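Local coordinates for protein CocE/NonD family hydrolase (Staphylococcus aureus subsp. aureus COL, PDB 3III) that probably hydrolyses ester or amide bonds of a still undefined substrate, as an alpha/beta hydrolase of the CocE/NonD family, at residues V134-E142 with Y170-V178; E193-V202 with T270-G281. One frame throughout, in Å; residues are numbered along the deposited sequence.

Contact 1: V134-E142 with Y170-V178; sequences VLSPWSKRE and YLAVTQWWV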
loop_
_atom_site.group_PDB
_atom_site.type_symbol
_atom_site.label_atom_id
_atom_site.label_comp_id
_atom_site.label_asym_id
_atom_site.label_seq_id
_atom_site.Cartn_x
_atom_site.Cartn_y
_atom_site.Cartn_z
ATOM N N VAL A 134 22.051 12.997 -2.870
ATOM C CA VAL A 134 20.949 12.716 -3.757
ATOM C C VAL A 134 19.827 11.996 -3.004
ATOM O O VAL A 134 20.064 11.051 -2.283
ATOM C CB VAL A 134 21.369 11.876 -4.976
ATOM C CG1 VAL A 134 20.079 11.448 -5.810
ATOM C CG2 VAL A 134 22.393 12.649 -5.855
ATOM N N LEU A 135 18.624 12.531 -3.125
ATOM C CA LEU A 135 17.434 11.951 -2.509
ATOM C C LEU A 135 16.569 11.498 -3.665
ATOM O O LEU A 135 15.856 12.305 -4.276
ATOM C CB LEU A 135 16.702 12.980 -1.616
ATOM C CG LEU A 135 15.715 12.420 -0.554
ATOM C CD1 LEU A 135 15.208 13.616 0.318
ATOM C CD2 LEU A 135 14.543 11.648 -1.188
ATOM N N SER A 136 16.663 10.206 -3.975
ATOM C CA SER A 136 15.904 9.575 -5.039
ATOM C C SER A 136 15.028 8.485 -4.424
ATOM O O SER A 136 15.451 7.335 -4.241
ATOM C CB SER A 136 16.823 9.006 -6.119
ATOM O OG SER A 136 16.015 8.401 -7.109
ATOM N N PRO A 137 13.813 8.841 -4.039
ATOM C CA PRO A 137 12.952 7.918 -3.300
ATOM C C PRO A 137 12.628 6.644 -4.064
ATOM O O PRO A 137 12.343 6.697 -5.242
ATOM C CB PRO A 137 11.657 8.701 -3.113
ATOM C CG PRO A 137 11.969 10.085 -3.398
ATOM C CD PRO A 137 13.191 10.154 -4.222
ATOM N N TRP A 138 12.658 5.500 -3.377
ATOM C CA TRP A 138 12.106 4.260 -3.930
ATOM C C TRP A 138 12.840 3.914 -5.216
ATOM O O TRP A 138 12.229 3.654 -6.264
ATOM C CB TRP A 138 10.575 4.406 -4.099
ATOM C CG TRP A 138 9.862 4.719 -2.847
ATOM C CD1 TRP A 138 10.365 4.583 -1.576
ATOM C CD2 TRP A 138 8.510 5.195 -2.675
ATOM N NE1 TRP A 138 9.439 4.944 -0.663
ATOM C CE2 TRP A 138 8.286 5.319 -1.302
ATOM C CE3 TRP A 138 7.466 5.520 -3.550
ATOM C CZ2 TRP A 138 7.061 5.752 -0.765
ATOM C CZ3 TRP A 138 6.220 5.942 -3.005
ATOM C CH2 TRP A 138 6.045 6.072 -1.640
ATOM N N SER A 139 14.181 3.903 -5.113
ATOM C CA SER A 139 15.067 3.602 -6.193
ATOM C C SER A 139 16.070 2.530 -5.789
ATOM O O SER A 139 16.273 2.259 -4.623
ATOM C CB SER A 139 15.832 4.869 -6.595
ATOM O OG SER A 139 16.666 5.341 -5.512
ATOM N N LYS A 140 16.783 2.004 -6.759
ATOM C CA LYS A 140 17.802 1.046 -6.482
ATOM C C LYS A 140 18.976 1.684 -5.737
ATOM O O LYS A 140 19.515 1.068 -4.842
ATOM C CB LYS A 140 18.335 0.426 -7.764
ATOM C CG LYS A 140 19.358 -0.708 -7.458
ATOM C CD LYS A 140 19.694 -1.432 -8.722
ATOM C CE LYS A 140 20.664 -2.536 -8.480
ATOM N NZ LYS A 140 21.001 -3.230 -9.689
ATOM N N ARG A 141 19.379 2.884 -6.127
ATOM C CA ARG A 141 20.454 3.595 -5.422
ATOM C C ARG A 141 20.107 3.805 -3.936
ATOM O O ARG A 141 20.941 3.690 -3.067
ATOM C CB ARG A 141 20.823 4.913 -6.116
ATOM C CG ARG A 141 19.779 6.053 -6.097
ATOM C CD ARG A 141 20.465 7.324 -6.754
ATOM N NE ARG A 141 21.569 7.729 -5.881
ATOM C CZ ARG A 141 22.521 8.603 -6.225
ATOM N NH1 ARG A 141 22.499 9.200 -7.391
ATOM N NH2 ARG A 141 23.495 8.877 -5.381
ATOM N N GLU A 142 18.854 4.024 -3.625
ATOM C CA GLU A 142 18.459 4.146 -2.226
ATOM C C GLU A 142 18.528 2.756 -1.535
ATOM O O GLU A 142 18.991 2.632 -0.408
ATOM C CB GLU A 142 17.035 4.703 -2.130
ATOM C CG GLU A 142 16.522 4.880 -0.745
ATOM C CD GLU A 142 15.114 5.522 -0.663
ATOM O OE1 GLU A 142 15.021 6.642 -0.120
ATOM O OE2 GLU A 142 14.110 4.877 -1.053
ATOM N N TYR A 170 6.363 4.311 3.295
ATOM C CA TYR A 170 7.749 4.479 2.741
ATOM C C TYR A 170 8.697 3.432 3.394
ATOM O O TYR A 170 9.537 2.839 2.726
ATOM C CB TYR A 170 8.281 5.875 3.045
ATOM C CG TYR A 170 9.466 6.370 2.265
ATOM C CD1 TYR A 170 9.339 7.503 1.460
ATOM C CD2 TYR A 170 10.734 5.797 2.399
ATOM C CE1 TYR A 170 10.433 8.018 0.757
ATOM C CE2 TYR A 170 11.846 6.288 1.686
ATOM C CZ TYR A 170 11.671 7.409 0.857
ATOM O OH TYR A 170 12.769 7.923 0.173
ATOM N N LEU A 171 8.511 3.187 4.699
ATOM C CA LEU A 171 9.298 2.240 5.459
ATOM C C LEU A 171 9.088 0.770 5.027
ATOM O O LEU A 171 9.873 -0.115 5.410
ATOM C CB LEU A 171 9.084 2.431 6.972
ATOM C CG LEU A 171 9.427 3.803 7.619
ATOM C CD1 LEU A 171 8.589 4.954 7.177
ATOM C CD2 LEU A 171 9.321 3.593 9.152
ATOM N N ALA A 172 7.975 0.497 4.344
ATOM C CA ALA A 172 7.688 -0.790 3.703
ATOM C C ALA A 172 8.230 -0.856 2.283
ATOM O O ALA A 172 8.837 -1.877 1.880
ATOM C CB ALA A 172 6.165 -1.090 3.719
ATOM N N VAL A 173 8.031 0.215 1.501
ATOM C CA VAL A 173 8.507 0.222 0.100
ATOM C C VAL A 173 10.035 0.012 0.062
ATOM O O VAL A 173 10.554 -0.774 -0.746
ATOM C CB VAL A 173 8.170 1.552 -0.633
ATOM C CG1 VAL A 173 8.706 1.539 -2.120
ATOM C CG2 VAL A 173 6.679 1.878 -0.566
ATOM N N THR A 174 10.755 0.672 0.966
ATOM C CA THR A 174 12.215 0.521 1.024
ATOM C C THR A 174 12.648 -0.914 1.372
ATOM O O THR A 174 13.757 -1.308 1.052
ATOM C CB THR A 174 12.861 1.498 1.998
ATOM O OG1 THR A 174 12.249 1.404 3.302
ATOM C CG2 THR A 174 12.747 2.941 1.515
ATOM N N GLN A 175 11.778 -1.660 2.046
ATOM C CA GLN A 175 12.065 -3.099 2.332
ATOM C C GLN A 175 11.922 -3.935 1.089
ATOM O O GLN A 175 12.764 -4.762 0.832
ATOM C CB GLN A 175 11.144 -3.638 3.385
ATOM C CG GLN A 175 11.262 -2.922 4.735
ATOM C CD GLN A 175 10.346 -3.599 5.753
ATOM O OE1 GLN A 175 10.510 -4.793 6.018
ATOM N NE2 GLN A 175 9.392 -2.834 6.332
ATOM N N TRP A 176 10.869 -3.727 0.290
ATOM C CA TRP A 176 10.795 -4.477 -0.960
ATOM C C TRP A 176 12.060 -4.208 -1.764
ATOM O O TRP A 176 12.670 -5.117 -2.329
ATOM C CB TRP A 176 9.575 -4.060 -1.795
ATOM C CG TRP A 176 8.211 -4.377 -1.207
ATOM C CD1 TRP A 176 7.208 -3.464 -0.967
ATOM C CD2 TRP A 176 7.665 -5.672 -0.868
ATOM N NE1 TRP A 176 6.110 -4.103 -0.449
ATOM C CE2 TRP A 176 6.337 -5.460 -0.434
ATOM C CE3 TRP A 176 8.152 -7.003 -0.932
ATOM C CZ2 TRP A 176 5.509 -6.503 0.005
ATOM C CZ3 TRP A 176 7.298 -8.042 -0.536
ATOM C CH2 TRP A 176 5.995 -7.785 -0.069
ATOM N N TRP A 177 12.412 -2.947 -1.864
ATOM C CA TRP A 177 13.649 -2.564 -2.552
ATOM C C TRP A 177 14.935 -3.269 -2.027
ATOM O O TRP A 177 15.621 -3.962 -2.791
ATOM C CB TRP A 177 13.816 -1.022 -2.598
ATOM C CG TRP A 177 13.241 -0.466 -3.889
ATOM C CD1 TRP A 177 12.111 0.289 -4.038
ATOM C CD2 TRP A 177 13.769 -0.654 -5.212
ATOM N NE1 TRP A 177 11.918 0.578 -5.346
ATOM C CE2 TRP A 177 12.906 0.006 -6.098
ATOM C CE3 TRP A 177 14.870 -1.335 -5.733
ATOM C CZ2 TRP A 177 13.122 0.011 -7.475
ATOM C CZ3 TRP A 177 15.095 -1.319 -7.091
ATOM C CH2 TRP A 177 14.241 -0.651 -7.947
ATOM N N VAL A 178 15.263 -3.083 -0.754
ATOM C CA VAL A 178 16.561 -3.635 -0.262
ATOM C C VAL A 178 16.557 -5.174 -0.312
ATOM O O VAL A 178 17.564 -5.810 -0.630
ATOM C CB VAL A 178 16.935 -3.069 1.130
ATOM C CG1 VAL A 178 16.100 -3.707 2.272
ATOM C CG2 VAL A 178 18.417 -3.203 1.381
HETATM O O HOH W 1 9.812 2.181 -6.549
#
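The carboxylate of Glu142 is gripped at both oxygens by different donors. OE1 accepts the hydroxyl proton of Tyr170, with Tyr170 OH at 2.6 Å from Glu142 OE1. This bond uses the syn lone pair and lies at the edge of the phenol ring. Glu142 OE2 takes the backbone N-H of Trp138, an N...O separation of 2.8 Å with a fairly straight angle of 158° at the hydrogen; that donor comes from above the carboxylate plane. The CG2 methyl of Thr174 packs against the same oxygen, while Thr174 OG1 is directed to Ala73 O.

From the loop, Trp138 lays its indole against helix 170-179. Its NE1 edge stands over the centre of the Tyr170 ring, with Trp138 NE1 3.3 Å from Tyr170 CG and the planes inclined at 52°, an edge-to-face pair. One indole face receives a CH-pi contact: Val173 CG1 sits 3.5 Å from the centroid of the Trp138 five-membered ring, almost on its normal. Val173 CG1 gets there by lying anti to the backbone N (chi1 179°). Trp217 also stacks on Trp138.

Farther along the helix, the Trp177 ring lies against the backbone of Ser139 and Lys140. A water joins the two segments there, 2.8 Å from Trp138 O, to which it donates, and 2.9 Å from Trp177 NE1, from which it accepts. Ser139 N-caps helix 140-154: its OG accepts from Glu142 N and donates to Ser136 O, with Ser139 OG 2.7 Å from Ser136 O.

Glu142 is thus buried in the first turn of a helix with donors at both oxygens, conditions that would probably stabilise its carboxylate as an anion. The OE1 bond and the Trp138 edge hold the phenol of Tyr170, which touches a bound palmitic acid; the OE2 bond secures the Trp138 backbone.

Contact 2: E193-V202 with T270-G281; sequences EGLNDMYREV and TQGLHNRGSFEG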
loop_
_atom_site.group_PDB
_atom_site.type_symbol
_atom_site.label_atom_id
_atom_site.label_comp_id
_atom_site.label_asym_id
_atom_site.label_seq_id
_atom_site.Cartn_x
_atom_site.Cartn_y
_atom_site.Cartn_z
ATOM N N GLU A 193 2.294 -2.753 4.482
ATOM C CA GLU A 193 1.663 -1.819 3.511
ATOM C C GLU A 193 2.717 -0.993 2.756
ATOM O O GLU A 193 3.094 0.120 3.166
ATOM C CB GLU A 193 0.604 -0.905 4.127
ATOM C CG GLU A 193 -0.606 -1.711 4.685
ATOM C CD GLU A 193 -1.882 -0.951 4.590
ATOM O OE1 GLU A 193 -2.452 -0.631 5.666
ATOM O OE2 GLU A 193 -2.287 -0.688 3.439
ATOM N N GLY A 194 3.189 -1.564 1.650
ATOM C CA GLY A 194 4.042 -0.810 0.739
ATOM C C GLY A 194 3.930 -1.183 -0.725
ATOM O O GLY A 194 4.023 -2.350 -1.091
ATOM N N LEU A 195 3.809 -0.148 -1.561
ATOM C CA LEU A 195 3.868 -0.300 -2.994
ATOM C C LEU A 195 5.274 -0.710 -3.438
ATOM O O LEU A 195 6.225 -0.676 -2.670
ATOM C CB LEU A 195 3.460 1.015 -3.692
ATOM C CG LEU A 195 4.318 2.273 -3.458
ATOM C CD1 LEU A 195 5.449 2.381 -4.411
ATOM C CD2 LEU A 195 3.389 3.533 -3.540
ATOM N N ASN A 196 5.391 -1.108 -4.694
ATOM C CA ASN A 196 6.691 -1.388 -5.263
ATOM C C ASN A 196 6.813 -1.198 -6.790
ATOM O O ASN A 196 7.787 -1.600 -7.374
ATOM C CB ASN A 196 7.135 -2.766 -4.814
ATOM C CG ASN A 196 6.088 -3.788 -5.016
ATOM O OD1 ASN A 196 5.670 -4.029 -6.124
ATOM N ND2 ASN A 196 5.589 -4.360 -3.912
ATOM N N ASP A 197 5.823 -0.540 -7.400
ATOM C CA ASP A 197 5.820 -0.164 -8.815
ATOM C C ASP A 197 5.215 1.218 -8.922
ATOM O O ASP A 197 4.020 1.375 -8.971
ATOM C CB ASP A 197 5.036 -1.181 -9.642
ATOM C CG ASP A 197 5.078 -0.891 -11.173
ATOM O OD1 ASP A 197 5.433 0.248 -11.600
ATOM O OD2 ASP A 197 4.664 -1.823 -11.932
HETATM N N MSE A 198 6.055 2.235 -8.886
HETATM C CA MSE A 198 5.576 3.600 -8.773
HETATM C C MSE A 198 4.679 3.986 -9.920
HETATM O O MSE A 198 3.684 4.681 -9.700
HETATM C CB MSE A 198 6.738 4.603 -8.693
HETATM C CG MSE A 198 7.406 4.601 -7.382
HETATM SE SE MSE A 198 8.868 5.962 -7.293
HETATM C CE MSE A 198 7.674 7.601 -7.315
ATOM N N TYR A 199 5.038 3.608 -11.143
ATOM C CA TYR A 199 4.219 3.988 -12.279
ATOM C C TYR A 199 2.750 3.496 -12.155
ATOM O O TYR A 199 1.826 4.196 -12.497
ATOM C CB TYR A 199 4.827 3.440 -13.587
ATOM C CG TYR A 199 4.045 3.875 -14.744
ATOM C CD1 TYR A 199 4.266 5.124 -15.326
ATOM C CD2 TYR A 199 3.025 3.073 -15.254
ATOM C CE1 TYR A 199 3.448 5.573 -16.427
ATOM C CE2 TYR A 199 2.260 3.490 -16.299
ATOM C CZ TYR A 199 2.470 4.736 -16.902
ATOM O OH TYR A 199 1.648 5.130 -17.943
ATOM N N ARG A 200 2.558 2.277 -11.685
ATOM C CA ARG A 200 1.248 1.670 -11.654
ATOM C C ARG A 200 0.507 1.957 -10.400
ATOM O O ARG A 200 -0.713 1.689 -10.358
ATOM C CB ARG A 200 1.330 0.155 -11.854
ATOM C CG ARG A 200 1.594 -0.235 -13.300
ATOM C CD ARG A 200 1.656 -1.793 -13.474
ATOM N NE ARG A 200 1.939 -2.105 -14.873
ATOM C CZ ARG A 200 3.125 -2.002 -15.438
ATOM N NH1 ARG A 200 4.172 -1.651 -14.711
ATOM N NH2 ARG A 200 3.266 -2.255 -16.737
ATOM N N GLU A 201 1.206 2.418 -9.357
ATOM C CA GLU A 201 0.617 2.401 -8.014
ATOM C C GLU A 201 0.430 3.751 -7.368
ATOM O O GLU A 201 -0.479 3.876 -6.564
ATOM C CB GLU A 201 1.308 1.386 -7.099
ATOM C CG GLU A 201 1.174 -0.008 -7.766
ATOM C CD GLU A 201 2.008 -1.137 -7.232
ATOM O OE1 GLU A 201 2.934 -0.902 -6.418
ATOM O OE2 GLU A 201 1.745 -2.299 -7.687
ATOM N N VAL A 202 1.233 4.759 -7.743
ATOM C CA VAL A 202 1.116 6.089 -7.133
ATOM C C VAL A 202 1.209 7.250 -8.155
ATOM O O VAL A 202 0.469 8.204 -8.025
ATOM C CB VAL A 202 2.124 6.322 -5.965
ATOM C CG1 VAL A 202 3.597 6.356 -6.449
ATOM C CG2 VAL A 202 1.750 7.601 -5.188
ATOM N N THR A 270 -6.528 0.679 1.265
ATOM C CA THR A 270 -5.425 1.501 0.726
ATOM C C THR A 270 -5.341 1.371 -0.822
ATOM O O THR A 270 -4.263 1.496 -1.459
ATOM C CB THR A 270 -4.130 1.143 1.439
ATOM O OG1 THR A 270 -3.745 -0.191 1.090
ATOM C CG2 THR A 270 -4.287 1.222 2.961
ATOM N N GLN A 271 -6.500 1.142 -1.436
ATOM C CA GLN A 271 -6.581 1.023 -2.916
ATOM C C GLN A 271 -6.295 2.383 -3.480
ATOM O O GLN A 271 -6.935 3.378 -3.078
ATOM C CB GLN A 271 -7.944 0.505 -3.354
ATOM C CG GLN A 271 -8.271 -0.891 -2.875
ATOM C CD GLN A 271 -9.706 -1.303 -3.261
ATOM O OE1 GLN A 271 -10.123 -1.141 -4.413
ATOM N NE2 GLN A 271 -10.488 -1.715 -2.277
ATOM N N GLY A 272 -5.283 2.459 -4.333
ATOM C CA GLY A 272 -4.794 3.716 -4.877
ATOM C C GLY A 272 -3.444 4.138 -4.374
ATOM O O GLY A 272 -2.834 5.089 -4.894
ATOM N N LEU A 273 -2.949 3.455 -3.341
ATOM C CA LEU A 273 -1.565 3.660 -2.908
ATOM C C LEU A 273 -0.909 2.279 -2.692
ATOM O O LEU A 273 -0.418 1.711 -3.658
ATOM C CB LEU A 273 -1.486 4.545 -1.664
ATOM C CG LEU A 273 -0.058 4.990 -1.286
ATOM C CD1 LEU A 273 0.612 5.774 -2.427
ATOM C CD2 LEU A 273 -0.110 5.815 0.016
ATOM N N HIS A 274 -0.929 1.729 -1.489
ATOM C CA HIS A 274 -0.138 0.517 -1.209
ATOM C C HIS A 274 -0.752 -0.844 -1.535
ATOM O O HIS A 274 -0.038 -1.857 -1.559
ATOM C CB HIS A 274 0.377 0.524 0.231
ATOM C CG HIS A 274 1.182 1.737 0.581
ATOM N ND1 HIS A 274 2.317 2.113 -0.105
ATOM C CD2 HIS A 274 0.974 2.690 1.525
ATOM C CE1 HIS A 274 2.806 3.212 0.445
ATOM N NE2 HIS A 274 2.004 3.590 1.433
ATOM N N ASN A 275 -2.065 -0.910 -1.708
ATOM C CA ASN A 275 -2.762 -2.184 -1.801
ATOM C C ASN A 275 -2.234 -3.049 -2.941
ATOM O O ASN A 275 -1.851 -4.178 -2.704
ATOM C CB ASN A 275 -4.283 -1.923 -1.822
ATOM C CG ASN A 275 -5.096 -3.027 -2.466
ATOM O OD1 ASN A 275 -4.863 -3.361 -3.611
ATOM N ND2 ASN A 275 -6.110 -3.554 -1.737
ATOM N N ARG A 276 -2.164 -2.514 -4.158
ATOM C CA ARG A 276 -1.811 -3.341 -5.311
ATOM C C ARG A 276 -0.468 -4.004 -5.107
ATOM O O ARG A 276 -0.319 -5.208 -5.337
ATOM C CB ARG A 276 -1.805 -2.533 -6.604
ATOM C CG ARG A 276 -1.465 -3.327 -7.824
ATOM C CD ARG A 276 -1.564 -2.490 -9.097
ATOM N NE ARG A 276 -1.338 -3.307 -10.283
ATOM C CZ ARG A 276 -0.157 -3.746 -10.693
ATOM N NH1 ARG A 276 0.968 -3.405 -10.053
ATOM N NH2 ARG A 276 -0.088 -4.514 -11.775
ATOM N N GLY A 277 0.517 -3.204 -4.714
ATOM C CA GLY A 277 1.894 -3.662 -4.588
ATOM C C GLY A 277 2.150 -4.501 -3.350
ATOM O O GLY A 277 3.068 -5.312 -3.348
ATOM N N SER A 278 1.318 -4.333 -2.311
ATOM C CA SER A 278 1.406 -5.184 -1.151
ATOM C C SER A 278 1.134 -6.615 -1.594
ATOM O O SER A 278 1.893 -7.561 -1.257
ATOM C CB SER A 278 0.465 -4.707 -0.006
ATOM O OG SER A 278 0.807 -3.402 0.453
ATOM N N PHE A 279 0.082 -6.795 -2.386
ATOM C CA PHE A 279 -0.266 -8.128 -2.897
ATOM C C PHE A 279 0.763 -8.602 -3.906
ATOM O O PHE A 279 1.133 -9.809 -3.899
ATOM C CB PHE A 279 -1.660 -8.111 -3.556
ATOM C CG PHE A 279 -2.791 -8.122 -2.562
ATOM C CD1 PHE A 279 -3.166 -9.299 -1.940
ATOM C CD2 PHE A 279 -3.422 -6.949 -2.204
ATOM C CE1 PHE A 279 -4.193 -9.332 -1.032
ATOM C CE2 PHE A 279 -4.446 -6.955 -1.247
ATOM C CZ PHE A 279 -4.804 -8.157 -0.640
ATOM N N GLU A 280 1.215 -7.694 -4.814
ATOM C CA GLU A 280 2.245 -8.088 -5.770
ATOM C C GLU A 280 3.507 -8.613 -5.091
ATOM O O GLU A 280 4.120 -9.616 -5.566
ATOM C CB GLU A 280 2.630 -7.006 -6.780
ATOM C CG GLU A 280 1.583 -6.704 -7.877
ATOM C CD GLU A 280 0.995 -7.944 -8.545
ATOM O OE1 GLU A 280 1.800 -8.796 -8.952
ATOM O OE2 GLU A 280 -0.258 -8.049 -8.659
ATOM N N GLY A 281 3.890 -7.953 -3.989
ATOM C CA GLY A 281 5.111 -8.339 -3.262
ATOM C C GLY A 281 4.966 -9.727 -2.726
ATOM O O GLY A 281 5.854 -10.580 -2.867
HETATM O O HOH W 2 -1.821 -2.460 1.422
HETATM O O HOH W 3 3.801 -4.141 -10.621
#
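Gly277 and Leu195 form the tight part of this contact, their CA atoms only 4.2 Å apart. Gly277, which has no side chain, lets the two backbones meet directly, and Glu201 OE1 lies 3.5 Å from Gly277 CA. Beside them Glu201 OE1 collects two amides, lying 3.0 Å from Asn196 N and receiving Asp197 N from above the carboxylate plane. Asn196, in turn, donates through ND2 to Gly277 O at 2.8 Å, from above the carbonyl plane and on the face opposite Gly281 N. Leu273 CD1 packs against Val202 CG2, at 3.5 Å, and Leu195 CD2.

Towards partly exposed Arg200 the contact is polar and more open, and a water enters the charge network. Glu201 OE2 forms a salt bridge with Arg276 NH1 (2.7 Å), in the guanidinium plane but on the anti side of the carboxylate; Arg276 reaches it with CG anti to the backbone N (chi1 -179°). The water links Asp197 OD2 to Arg276 NH1, and Asp197 OD2 also pairs with Arg200 NH1 at 2.8 Å. These acids, with Glu495 at Arg276 NE, probably offset the proximity of the two arginines.

His274 carries Glu193 O over one face and Leu273 CG over the other. Its ND1 accepts from Leu195 N at 3.1 Å, with an angle of 146° at the hydrogen, while NE2 bonds to Ser169 OG. The ring's rotation is therefore fixed from both ends, and because ND1 accepts, the ring proton is probably on NE2, towards Ser169 OG.

In the fold
Both segments of contact 1 precede those of contact 2 in sequence, and the contact centres are about 14 Å apart within the alpha/beta-hydrolase part. Helix 170-179 of contact 1 connects the neighbouring parallel strands 162-168 and 186-192. Contact 2 begins just past strand 186-192 and takes its other half from the chain after strand 262-267, its neighbour in the sheet. The two meet directly: Trp176 NE1 probably donates to Gly194 O (2.8 Å), and Val173 CG2 packs on Leu195 O. Between strand 162-168 and Tyr170 lies Ser169, at the usual nucleophile position of this fold, hydrogen-bonded to His274. Both contacts border this probable active-site region, palmitic acid lying about 5 Å from the side chains of Tyr170 and His274.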